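Local coordinates for protein protoporphyrinogen oxidase (Exiguobacterium sibiricum, PDB 3LOV) that probably oxidises coproporphyrinogen III to coproporphyrin III in heme b biosynthesis, using FAD as cofactor and oxygen as electron acceptor, at residues A90-T95 against E164-P169. Numbering follows the deposited sequence.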
loop_
_atom_site.group_PDB
_atom_site.type_symbol
_atom_site.label_atom_id
_atom_site.label_comp_id
_atom_site.label_asym_id
_atom_site.label_seq_id
_atom_site.Cartn_x
_atom_site.Cartn_y
_atom_site.Cartn_z
ATOM N N ALA A 90 -3.757 19.901 0.466
ATOM C CA ALA A 90 -4.585 18.770 0.032
ATOM C C ALA A 90 -6.067 19.028 0.382
ATOM O O ALA A 90 -6.380 19.869 1.246
ATOM C CB ALA A 90 -4.089 17.481 0.655
ATOM N N PHE A 91 -6.954 18.274 -0.276
ATOM C CA PHE A 91 -8.386 18.531 -0.251
ATOM C C PHE A 91 -9.164 17.247 -0.030
ATOM O O PHE A 91 -8.641 16.141 -0.231
ATOM C CB PHE A 91 -8.874 19.145 -1.578
ATOM C CG PHE A 91 -8.242 20.465 -1.947
ATOM C CD1 PHE A 91 -8.772 21.669 -1.473
ATOM C CD2 PHE A 91 -7.149 20.507 -2.836
ATOM C CE1 PHE A 91 -8.200 22.895 -1.848
ATOM C CE2 PHE A 91 -6.575 21.718 -3.232
ATOM C CZ PHE A 91 -7.097 22.923 -2.732
ATOM N N ILE A 92 -10.389 17.406 0.448
ATOM C CA ILE A 92 -11.421 16.355 0.437
ATOM C C ILE A 92 -12.479 16.847 -0.527
ATOM O O ILE A 92 -12.950 17.988 -0.396
ATOM C CB ILE A 92 -12.181 16.139 1.775
ATOM C CG1 ILE A 92 -11.248 16.026 2.984
ATOM C CG2 ILE A 92 -12.986 14.873 1.721
ATOM C CD1 ILE A 92 -10.531 14.675 3.140
ATOM N N LEU A 93 -12.842 15.990 -1.472
ATOM C CA LEU A 93 -14.004 16.165 -2.327
ATOM C C LEU A 93 -15.171 15.372 -1.783
ATOM O O LEU A 93 -15.104 14.140 -1.660
ATOM C CB LEU A 93 -13.707 15.654 -3.736
ATOM C CG LEU A 93 -14.751 15.833 -4.846
ATOM C CD1 LEU A 93 -15.028 17.313 -5.139
ATOM C CD2 LEU A 93 -14.239 15.178 -6.103
ATOM N N ASP A 94 -16.240 16.070 -1.436
ATOM C CA ASP A 94 -17.522 15.418 -1.194
ATOM C C ASP A 94 -18.632 15.998 -2.076
ATOM O O ASP A 94 -18.368 16.740 -3.027
ATOM C CB ASP A 94 -17.871 15.505 0.276
ATOM C CG ASP A 94 -18.113 16.922 0.756
ATOM O OD1 ASP A 94 -18.272 17.879 -0.049
ATOM O OD2 ASP A 94 -18.118 17.068 1.989
ATOM N N THR A 95 -19.874 15.665 -1.748
ATOM C CA THR A 95 -20.998 16.073 -2.561
ATOM C C THR A 95 -21.130 17.595 -2.545
ATOM O O THR A 95 -21.593 18.182 -3.517
ATOM C CB THR A 95 -22.294 15.393 -2.108
ATOM O OG1 THR A 95 -22.434 15.547 -0.700
ATOM C CG2 THR A 95 -22.250 13.946 -2.378
ATOM N N GLU A 164 -16.910 9.746 9.219
ATOM C CA GLU A 164 -17.354 9.568 7.821
ATOM C C GLU A 164 -16.875 10.588 6.840
ATOM O O GLU A 164 -16.425 10.234 5.759
ATOM C CB GLU A 164 -18.892 9.517 7.754
ATOM C CG GLU A 164 -19.383 8.342 8.462
ATOM C CD GLU A 164 -20.863 8.309 8.689
ATOM O OE1 GLU A 164 -21.610 9.123 8.101
ATOM O OE2 GLU A 164 -21.260 7.440 9.458
ATOM N N LYS A 165 -16.968 11.864 7.213
ATOM C CA LYS A 165 -16.669 12.966 6.312
ATOM C C LYS A 165 -15.191 13.295 6.227
ATOM O O LYS A 165 -14.737 13.884 5.222
ATOM C CB LYS A 165 -17.447 14.243 6.709
ATOM C CG LYS A 165 -18.963 14.089 6.581
ATOM C CD LYS A 165 -19.712 15.361 7.015
ATOM C CE LYS A 165 -21.194 15.261 6.672
ATOM N NZ LYS A 165 -21.903 16.584 6.775
ATOM N N LEU A 166 -14.427 12.994 7.274
ATOM C CA LEU A 166 -12.989 13.369 7.246
ATOM C C LEU A 166 -12.002 12.214 7.476
ATOM O O LEU A 166 -11.108 11.997 6.653
ATOM C CB LEU A 166 -12.726 14.515 8.215
ATOM C CG LEU A 166 -11.258 14.942 8.265
ATOM C CD1 LEU A 166 -10.746 15.352 6.882
ATOM C CD2 LEU A 166 -11.068 16.025 9.331
ATOM N N ILE A 167 -12.164 11.462 8.566
ATOM C CA ILE A 167 -11.128 10.521 8.995
ATOM C C ILE A 167 -11.002 9.349 8.027
ATOM O O ILE A 167 -9.920 9.015 7.574
ATOM C CB ILE A 167 -11.393 9.947 10.371
ATOM C CG1 ILE A 167 -11.650 11.053 11.411
ATOM C CG2 ILE A 167 -10.193 9.110 10.838
ATOM C CD1 ILE A 167 -10.523 11.955 11.626
ATOM N N GLU A 168 -12.118 8.726 7.698
ATOM C CA GLU A 168 -12.081 7.614 6.764
ATOM C C GLU A 168 -11.421 7.949 5.449
ATOM O O GLU A 168 -10.499 7.247 5.048
ATOM C CB GLU A 168 -13.476 6.982 6.547
ATOM C CG GLU A 168 -13.455 5.849 5.539
ATOM C CD GLU A 168 -14.744 5.025 5.602
ATOM O OE1 GLU A 168 -15.824 5.613 5.407
ATOM O OE2 GLU A 168 -14.673 3.828 5.891
ATOM N N PRO A 169 -11.898 8.978 4.730
ATOM C CA PRO A 169 -11.232 9.226 3.463
ATOM C C PRO A 169 -9.775 9.701 3.606
ATOM O O PRO A 169 -8.942 9.355 2.785
ATOM C CB PRO A 169 -12.105 10.297 2.811
ATOM C CG PRO A 169 -12.966 10.834 3.839
ATOM C CD PRO A 169 -13.122 9.770 4.875
HETATM O O HOH W 1 -16.504 14.249 3.256
#
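Ile92 overlaps Leu166 through its longer branch: Ile92 CD1 lies 3.8 Å from Leu166 CD1, and Ile92 CG1 is 4.0 Å from the same methyl. The two side chains cross at roughly a right angle, and one Leu166 methyl takes up both contacts. The isoleucine torsion (chi1 -48°) sets CG1 anti to the carbonyl carbon, while CG2 lies anti to the backbone N. This splits the branches between two targets, for Ile92 CG2 is 4.0 Å from Lys165 O. A looser flank is the Pro169 ring, whose CG is 4.6 Å from Ile92 CG2.

Proline also bears on the polar side of the contact. Pro169 has no N-H to offer the carbonyl of Lys165 one turn earlier, and the helix is kinked there. A water donates to Lys165 O at 2.7 Å and reaches Asp94 OD2 only weakly, at 3.5 Å, making a tenuous bridge between strand and helix. Direct charge pairing is absent, since Asp94 OD2 and Lys165 NZ are 6.1 Å apart; the lysine forms a salt bridge with Glu126, and Asp94 OD1 bonds to His99.

The contact therefore packs helix 160-172 against strand 90-94 of the mixed sheet, away from the FAD site. That strand runs between the antiparallel edge strand 97-100 and the parallel strand 329-332, where Val331 also touches Ile92.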